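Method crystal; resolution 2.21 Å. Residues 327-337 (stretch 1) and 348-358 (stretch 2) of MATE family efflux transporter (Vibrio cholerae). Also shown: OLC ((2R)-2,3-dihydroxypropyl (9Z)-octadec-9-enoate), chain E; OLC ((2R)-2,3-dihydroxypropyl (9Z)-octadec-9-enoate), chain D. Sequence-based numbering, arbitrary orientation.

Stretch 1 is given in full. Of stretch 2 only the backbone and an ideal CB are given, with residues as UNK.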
ATOM      1  N   VAL A 327     -11.730  20.951  -7.527  1.00 30.61           N
ATOM      2  CA  VAL A 327     -11.448  21.748  -6.341  1.00 32.66           C
ATOM      3  C   VAL A 327      -9.976  22.170  -6.319  1.00 35.38           C
ATOM      4  O   VAL A 327      -9.658  23.328  -6.044  1.00 34.09           O
ATOM      5  CB  VAL A 327     -11.789  20.974  -5.051  1.00 33.38           C
ATOM      6  CG1 VAL A 327     -11.379  21.767  -3.822  1.00 32.02           C
ATOM      7  CG2 VAL A 327     -13.273  20.644  -5.007  1.00 32.57           C
ATOM      8  N   THR A 328      -9.089  21.227  -6.630  1.00 28.21           N
ATOM      9  CA  THR A 328      -7.655  21.489  -6.654  1.00 29.94           C
ATOM     10  C   THR A 328      -7.288  22.492  -7.746  1.00 31.84           C
ATOM     11  O   THR A 328      -6.428  23.349  -7.550  1.00 33.19           O
ATOM     12  CB  THR A 328      -6.851  20.192  -6.871  1.00 28.48           C
ATOM     13  OG1 THR A 328      -7.215  19.231  -5.872  1.00 31.14           O
ATOM     14  CG2 THR A 328      -5.357  20.465  -6.786  1.00 29.63           C
ATOM     15  N   TYR A 329      -7.951  22.375  -8.892  1.00 29.59           N
ATOM     16  CA  TYR A 329      -7.732  23.263 -10.030  1.00 30.22           C
ATOM     17  C   TYR A 329      -8.088  24.703  -9.681  1.00 35.01           C
ATOM     18  O   TYR A 329      -7.341  25.635  -9.998  1.00 28.59           O
ATOM     19  CB  TYR A 329      -8.562  22.789 -11.223  1.00 29.00           C
ATOM     20  CG  TYR A 329      -8.292  23.486 -12.541  1.00 29.61           C
ATOM     21  CD1 TYR A 329      -7.255  23.074 -13.366  1.00 27.13           C
ATOM     22  CD2 TYR A 329      -9.102  24.528 -12.979  1.00 28.00           C
ATOM     23  CE1 TYR A 329      -7.017  23.692 -14.585  1.00 28.62           C
ATOM     24  CE2 TYR A 329      -8.874  25.154 -14.192  1.00 25.60           C
ATOM     25  CZ  TYR A 329      -7.831  24.730 -14.992  1.00 35.54           C
ATOM     26  OH  TYR A 329      -7.598  25.347 -16.200  1.00 37.07           O
ATOM     27  N   VAL A 330      -9.233  24.877  -9.028  1.00 30.01           N
ATOM     28  CA  VAL A 330      -9.688  26.206  -8.639  1.00 30.76           C
ATOM     29  C   VAL A 330      -8.734  26.851  -7.634  1.00 33.92           C
ATOM     30  O   VAL A 330      -8.405  28.029  -7.750  1.00 34.08           O
ATOM     31  CB  VAL A 330     -11.108  26.155  -8.042  1.00 32.26           C
ATOM     32  CG1 VAL A 330     -11.521  27.525  -7.534  1.00 32.59           C
ATOM     33  CG2 VAL A 330     -12.101  25.658  -9.080  1.00 30.95           C
ATOM     34  N   PHE A 331      -8.272  26.067  -6.667  1.00 33.06           N
ATOM     35  CA  PHE A 331      -7.498  26.611  -5.559  1.00 34.55           C
ATOM     36  C   PHE A 331      -6.014  26.238  -5.604  1.00 34.60           C
ATOM     37  O   PHE A 331      -5.340  26.255  -4.576  1.00 37.92           O
ATOM     38  CB  PHE A 331      -8.106  26.148  -4.227  1.00 33.54           C
ATOM     39  CG  PHE A 331      -9.517  26.629  -4.001  1.00 39.17           C
ATOM     40  CD1 PHE A 331      -9.779  27.972  -3.763  1.00 35.86           C
ATOM     41  CD2 PHE A 331     -10.580  25.735  -4.005  1.00 32.12           C
ATOM     42  CE1 PHE A 331     -11.079  28.415  -3.546  1.00 40.20           C
ATOM     43  CE2 PHE A 331     -11.878  26.171  -3.787  1.00 29.62           C
ATOM     44  CZ  PHE A 331     -12.128  27.508  -3.558  1.00 34.46           C
ATOM     45  N   ALA A 332      -5.508  25.921  -6.792  1.00 30.23           N
ATOM     46  CA  ALA A 332      -4.130  25.452  -6.947  1.00 28.69           C
ATOM     47  C   ALA A 332      -3.088  26.445  -6.433  1.00 30.54           C
ATOM     48  O   ALA A 332      -2.133  26.050  -5.760  1.00 29.13           O
ATOM     49  CB  ALA A 332      -3.850  25.125  -8.404  1.00 28.30           C
ATOM     50  N   THR A 333      -3.264  27.725  -6.750  1.00 25.51           N
ATOM     51  CA  THR A 333      -2.282  28.731  -6.352  1.00 29.94           C
ATOM     52  C   THR A 333      -2.198  28.880  -4.825  1.00 31.39           C
ATOM     53  O   THR A 333      -1.110  28.742  -4.265  1.00 34.91           O
ATOM     54  CB  THR A 333      -2.573  30.105  -7.007  1.00 28.35           C
ATOM     55  OG1 THR A 333      -2.504  29.977  -8.430  1.00 26.38           O
ATOM     56  CG2 THR A 333      -1.559  31.149  -6.549  1.00 31.12           C
ATOM     57  N   PRO A 334      -3.329  29.147  -4.138  1.00 33.08           N
ATOM     58  CA  PRO A 334      -3.169  29.244  -2.681  1.00 35.49           C
ATOM     59  C   PRO A 334      -2.754  27.925  -2.024  1.00 34.34           C
ATOM     60  O   PRO A 334      -2.088  27.957  -0.991  1.00 37.10           O
ATOM     61  CB  PRO A 334      -4.561  29.679  -2.200  1.00 35.70           C
ATOM     62  CG  PRO A 334      -5.488  29.273  -3.283  1.00 34.87           C
ATOM     63  CD  PRO A 334      -4.716  29.440  -4.550  1.00 32.02           C
ATOM     64  N   LEU A 335      -3.129  26.794  -2.611  1.00 30.12           N
ATOM     65  CA  LEU A 335      -2.705  25.500  -2.083  1.00 33.39           C
ATOM     66  C   LEU A 335      -1.185  25.356  -2.149  1.00 33.42           C
ATOM     67  O   LEU A 335      -0.544  25.027  -1.151  1.00 32.55           O
ATOM     68  CB  LEU A 335      -3.380  24.352  -2.836  1.00 33.83           C
ATOM     69  CG  LEU A 335      -4.788  23.993  -2.352  1.00 42.60           C
ATOM     70  CD1 LEU A 335      -5.466  23.017  -3.306  1.00 40.09           C
ATOM     71  CD2 LEU A 335      -4.739  23.420  -0.942  1.00 47.92           C
ATOM     72  N   ALA A 336      -0.616  25.621  -3.321  1.00 32.55           N
ATOM     73  CA  ALA A 336       0.827  25.527  -3.519  1.00 34.50           C
ATOM     74  C   ALA A 336       1.587  26.444  -2.563  1.00 30.35           C
ATOM     75  O   ALA A 336       2.629  26.069  -2.028  1.00 30.06           O
ATOM     76  CB  ALA A 336       1.187  25.855  -4.962  1.00 24.45           C
ATOM     77  N   GLU A 337       1.050  27.639  -2.342  1.00 32.01           N
ATOM     78  CA  GLU A 337       1.695  28.619  -1.473  1.00 31.19           C
ATOM     79  C   GLU A 337       1.516  28.293   0.006  1.00 28.50           C
ATOM     80  O   GLU A 337       2.211  28.843   0.855  1.00 42.43           O
ATOM     81  CB  GLU A 337       1.160  30.021  -1.779  1.00 34.70           C
ATOM     82  CG  GLU A 337       1.473  30.482  -3.190  1.00 41.33           C
ATOM     83  CD  GLU A 337       0.973  31.879  -3.481  1.00 46.87           C
ATOM     84  OE1 GLU A 337       0.131  32.386  -2.711  1.00 53.02           O
ATOM     85  OE2 GLU A 337       1.428  32.472  -4.483  1.00 43.99           O
ATOM     86  N   UNK A 348       6.256  25.941  -9.490  1.00 28.36           N
ATOM     87  CA  UNK A 348       6.300  24.674 -10.209  1.00 28.07           C
ATOM     88  C   UNK A 348       5.235  23.719  -9.674  1.00 29.36           C
ATOM     89  O   UNK A 348       4.614  22.974 -10.433  1.00 28.28           O
ATOM     90  CB  UNK A 348       7.689  24.042 -10.096  1.00 28.07           C
ATOM     91  N   UNK A 349       5.016  23.759  -8.363  1.00 24.82           N
ATOM     92  CA  UNK A 349       3.979  22.951  -7.733  1.00 25.48           C
ATOM     93  C   UNK A 349       2.589  23.394  -8.191  1.00 28.65           C
ATOM     94  O   UNK A 349       1.705  22.564  -8.397  1.00 32.95           O
ATOM     95  CB  UNK A 349       4.088  23.039  -6.209  1.00 25.48           C
ATOM     96  N   UNK A 350       2.408  24.703  -8.349  1.00 29.44           N
ATOM     97  CA  UNK A 350       1.163  25.265  -8.876  1.00 29.36           C
ATOM     98  C   UNK A 350       0.816  24.641 -10.227  1.00 31.07           C
ATOM     99  O   UNK A 350      -0.345  24.330 -10.503  1.00 30.11           O
ATOM    100  CB  UNK A 350       1.277  26.785  -9.010  1.00 29.36           C
ATOM    101  N   UNK A 351       1.835  24.448 -11.060  1.00 27.92           N
ATOM    102  CA  UNK A 351       1.651  23.828 -12.366  1.00 30.83           C
ATOM    103  C   UNK A 351       1.256  22.360 -12.236  1.00 32.50           C
ATOM    104  O   UNK A 351       0.401  21.872 -12.970  1.00 31.69           O
ATOM    105  CB  UNK A 351       2.930  23.956 -13.196  1.00 30.83           C
ATOM    106  N   UNK A 352       1.890  21.659 -11.303  1.00 32.26           N
ATOM    107  CA  UNK A 352       1.596  20.250 -11.080  1.00 27.34           C
ATOM    108  C   UNK A 352       0.134  20.053 -10.695  1.00 26.59           C
ATOM    109  O   UNK A 352      -0.525  19.128 -11.165  1.00 29.57           O
ATOM    110  CB  UNK A 352       2.511  19.680  -9.994  1.00 27.34           C
ATOM    111  N   UNK A 353      -0.369  20.946  -9.850  1.00 24.82           N
ATOM    112  CA  UNK A 353      -1.703  20.812  -9.278  1.00 26.20           C
ATOM    113  C   UNK A 353      -2.840  21.074 -10.268  1.00 25.99           C
ATOM    114  O   UNK A 353      -3.993  20.753  -9.980  1.00 26.42           O
ATOM    115  CB  UNK A 353      -1.840  21.769  -8.092  1.00 26.20           C
ATOM    116  N   UNK A 354      -2.525  21.661 -11.422  1.00 25.52           N
ATOM    117  CA  UNK A 354      -3.551  21.934 -12.429  1.00 26.00           C
ATOM    118  C   UNK A 354      -3.472  20.965 -13.601  1.00 26.73           C
ATOM    119  O   UNK A 354      -4.367  20.927 -14.444  1.00 30.96           O
ATOM    120  CB  UNK A 354      -3.420  23.371 -12.938  1.00 26.00           C
ATOM    121  N   UNK A 355      -2.400  20.183 -13.654  1.00 31.96           N
ATOM    122  CA  UNK A 355      -2.193  19.265 -14.767  1.00 31.66           C
ATOM    123  C   UNK A 355      -2.445  17.808 -14.382  1.00 30.81           C
ATOM    124  O   UNK A 355      -3.218  17.113 -15.038  1.00 31.08           O
ATOM    125  CB  UNK A 355      -0.768  19.416 -15.304  1.00 31.66           C
ATOM    126  N   UNK A 356      -1.795  17.356 -13.315  1.00 29.02           N
ATOM    127  CA  UNK A 356      -1.818  15.940 -12.942  1.00 30.40           C
ATOM    128  C   UNK A 356      -3.110  15.419 -12.269  1.00 31.54           C
ATOM    129  O   UNK A 356      -3.562  14.325 -12.610  1.00 32.89           O
ATOM    130  CB  UNK A 356      -0.643  15.679 -11.997  1.00 30.40           C
ATOM    131  N   UNK A 357      -3.705  16.179 -11.320  1.00 31.44           N
ATOM    132  CA  UNK A 357      -4.853  15.625 -10.581  1.00 27.06           C
ATOM    133  C   UNK A 357      -6.019  15.115 -11.432  1.00 29.76           C
ATOM    134  O   UNK A 357      -6.713  14.190 -11.005  1.00 24.57           O
ATOM    135  CB  UNK A 357      -5.389  16.697  -9.630  1.00 27.06           C
ATOM    136  N   UNK A 358      -6.231  15.696 -12.606  1.00 28.17           N
ATOM    137  CA  UNK A 358      -7.343  15.287 -13.457  1.00 27.15           C
ATOM    138  C   UNK A 358      -7.123  13.874 -14.006  1.00 27.21           C
ATOM    139  O   UNK A 358      -8.046  13.235 -14.503  1.00 30.75           O
ATOM    140  CB  UNK A 358      -7.523  16.280 -14.607  1.00 27.15           C
TER
HETATM  141  C8  OLC E 504      -3.000  30.859 -11.769  1.00 51.02           C
HETATM  142  C7  OLC E 504      -4.291  30.157 -12.128  1.00 54.44           C
HETATM  143  C6  OLC E 504      -4.132  29.372 -13.413  1.00 56.54           C
HETATM  144  C5  OLC E 504      -5.414  28.617 -13.691  1.00 55.41           C
HETATM  145  C4  OLC E 504      -5.109  27.193 -14.108  1.00 52.50           C
HETATM  146  C3  OLC E 504      -4.337  27.184 -15.412  1.00 51.10           C
HETATM  147  C2  OLC E 504      -4.397  25.797 -16.015  1.00 53.97           C
HETATM  148  C1  OLC E 504      -3.920  25.837 -17.450  1.00 57.72           C
HETATM  149  C18 OLC D 503     -10.220  20.727 -14.655  1.00 48.21           C
HETATM  150  C10 OLC D 503      -2.710  21.659 -19.792  1.00 59.05           C
HETATM  151  C9  OLC D 503      -2.832  22.382 -20.924  1.00 61.64           C
HETATM  152  C17 OLC D 503      -8.816  20.264 -14.970  1.00 41.64           C
HETATM  153  C11 OLC D 503      -3.202  20.226 -19.746  1.00 54.86           C
HETATM  154  C16 OLC D 503      -8.509  20.490 -16.436  1.00 38.61           C
HETATM  155  C12 OLC D 503      -4.711  20.202 -19.632  1.00 53.74           C
HETATM  156  C15 OLC D 503      -7.008  20.545 -16.611  1.00 48.22           C
HETATM  157  C13 OLC D 503      -5.119  20.350 -18.181  1.00 51.22           C
HETATM  158  C14 OLC D 503      -6.629  20.341 -18.062  1.00 50.22           C

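Position 348 lies in a helix that begins earlier in the chain, and its CA-to-CB bond points away from stretch 1. Nothing of stretch 1 lies within 5.5 Å of the ideal CB, so the contact sets no demand. The residue is Ile348.

Position 349 points toward stretch 1. Its ideal CB is 4.2 Å from Ala336 CB. Ala336 offers an apolar surface of CB and CA, so an apolar side chain of moderate size suits. Leu, Ile, Val or Met would be reasonable. The residue is Leu349; its CD2 reaches Ala336 CA at 3.9 Å.

Position 350 points sideways, with its ideal CB 4.2 Å from Ala336 CB and 4.8 Å from Ala332 O. The hydroxyl of Thr333 is within reach of a longer side chain. A polar side chain with an amide, such as Asn or Gln, could reach it. The residue is Asn350, chi1 t. Its ND2 donates a hydrogen bond to Thr333 OG1 at 2.7 Å. Water 1 joins the same pair: it donates to Asn350 OD1 at 2.7 Å and lies 2.8 Å from Thr333 OG1.

Position 351 points away and 352 is out of reach. Stretch 1 does not discriminate at either. They are Leu351 and His352.

Position 353 points toward stretch 1. The ideal CB is 3.9 Å from Ala332 CB and 4.0 Å from Thr328 CG2. The two alanines, Ala332 and Ala336, leave room on the helix surface, and no charge is offered. A branched or flexible apolar residue fits: Leu, Ile or Met. The residue is Leu353, a knob among Thr328, Ala332, Leu335 and Ala336. Its CD1 is 3.8 Å from Ala332 O and 4.1 Å from Leu335 CB.

Position 354 points sideways, its ideal CB 3.9 Å from Tyr329 CD1 and 4.9 Å from Ala332 CB. Lipid chains also pass nearby. A compact apolar side chain such as Val, Ile or Ala suits. The residue is Val354. Its CG1 packs on Ala332 CB at 3.6 Å and lies 3.9 Å from C4 of OLC (chain E). The backbone Val354 O sits at the edge of the Tyr329 ring, while C18 of OLC (chain D) lies over one face.

Position 355 points away and 356 is out of reach, so many residues are possible. They are Ile355 and Val356.

Position 357 points toward stretch 1, with its ideal CB 4.7 Å from Thr328 CB. Its phi of -55° allows proline; Ala or Val would also do. The residue is Pro357, whose CG meets Thr328 CG2 at 4.2 Å.

Position 358 is out of reach and unconstrained here. It is Ile358.

Stretch 2 (348-358) ILNLHLVIVPI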
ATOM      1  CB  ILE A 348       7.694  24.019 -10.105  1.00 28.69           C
ATOM      2  CG1 ILE A 348       8.755  24.943 -10.709  1.00 27.89           C
ATOM      3  CG2 ILE A 348       7.708  22.669 -10.807  1.00 29.72           C
ATOM      4  CD1 ILE A 348      10.172  24.393 -10.635  1.00 34.56           C
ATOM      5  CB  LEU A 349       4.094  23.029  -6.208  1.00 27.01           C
ATOM      6  CG  LEU A 349       3.031  22.299  -5.387  1.00 25.68           C
ATOM      7  CD1 LEU A 349       3.001  20.806  -5.714  1.00 24.15           C
ATOM      8  CD2 LEU A 349       3.267  22.525  -3.899  1.00 25.38           C
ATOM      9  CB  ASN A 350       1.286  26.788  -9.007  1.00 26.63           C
ATOM     10  CG  ASN A 350      -0.056  27.481  -9.185  1.00 32.22           C
ATOM     11  OD1 ASN A 350      -1.057  26.861  -9.552  1.00 28.89           O
ATOM     12  ND2 ASN A 350      -0.077  28.787  -8.933  1.00 31.11           N
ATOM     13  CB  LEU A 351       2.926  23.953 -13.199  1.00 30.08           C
ATOM     14  CG  LEU A 351       2.785  23.530 -14.660  1.00 31.96           C
ATOM     15  CD1 LEU A 351       1.741  24.388 -15.358  1.00 30.94           C
ATOM     16  CD2 LEU A 351       4.118  23.621 -15.373  1.00 30.34           C
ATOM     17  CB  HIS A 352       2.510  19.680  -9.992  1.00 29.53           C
ATOM     18  CG  HIS A 352       2.158  18.286  -9.574  1.00 43.03           C
ATOM     19  ND1 HIS A 352       2.770  17.174 -10.105  1.00 48.57           N
ATOM     20  CD2 HIS A 352       1.255  17.830  -8.672  1.00 37.74           C
ATOM     21  CE1 HIS A 352       2.258  16.087  -9.549  1.00 42.47           C
ATOM     22  NE2 HIS A 352       1.341  16.457  -8.680  1.00 39.99           N
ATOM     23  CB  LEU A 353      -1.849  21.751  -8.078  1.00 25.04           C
ATOM     24  CG  LEU A 353      -0.975  21.415  -6.871  1.00 27.95           C
ATOM     25  CD1 LEU A 353      -1.258  22.372  -5.723  1.00 27.12           C
ATOM     26  CD2 LEU A 353      -1.197  19.969  -6.444  1.00 29.33           C
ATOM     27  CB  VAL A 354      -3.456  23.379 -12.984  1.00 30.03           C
ATOM     28  CG1 VAL A 354      -3.628  24.398 -11.875  1.00 27.69           C
ATOM     29  CG2 VAL A 354      -2.142  23.592 -13.717  1.00 32.55           C
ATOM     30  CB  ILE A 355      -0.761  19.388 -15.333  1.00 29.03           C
ATOM     31  CG1 ILE A 355      -0.557  20.765 -15.965  1.00 31.66           C
ATOM     32  CG2 ILE A 355      -0.490  18.297 -16.359  1.00 26.04           C
ATOM     33  CD1 ILE A 355       0.826  20.968 -16.563  1.00 29.28           C
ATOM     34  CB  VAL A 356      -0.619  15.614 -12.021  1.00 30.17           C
ATOM     35  CG1 VAL A 356      -0.599  14.139 -11.662  1.00 33.33           C
ATOM     36  CG2 VAL A 356       0.684  16.003 -12.703  1.00 35.08           C
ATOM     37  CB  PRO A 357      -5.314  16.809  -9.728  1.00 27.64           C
ATOM     38  CG  PRO A 357      -4.081  17.588  -9.492  1.00 30.47           C
ATOM     39  CD  PRO A 357      -3.315  17.498 -10.782  1.00 25.87           C
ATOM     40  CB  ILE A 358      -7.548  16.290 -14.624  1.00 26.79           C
ATOM     41  CG1 ILE A 358      -8.868  16.024 -15.359  1.00 35.50           C
ATOM     42  CG2 ILE A 358      -6.371  16.251 -15.578  1.00 27.78           C
ATOM     43  CD1 ILE A 358     -10.087  16.059 -14.464  1.00 24.15           C
TER
HETATM   44  O   HOH W   1      -3.376  28.015 -10.205  1.00 32.18           O
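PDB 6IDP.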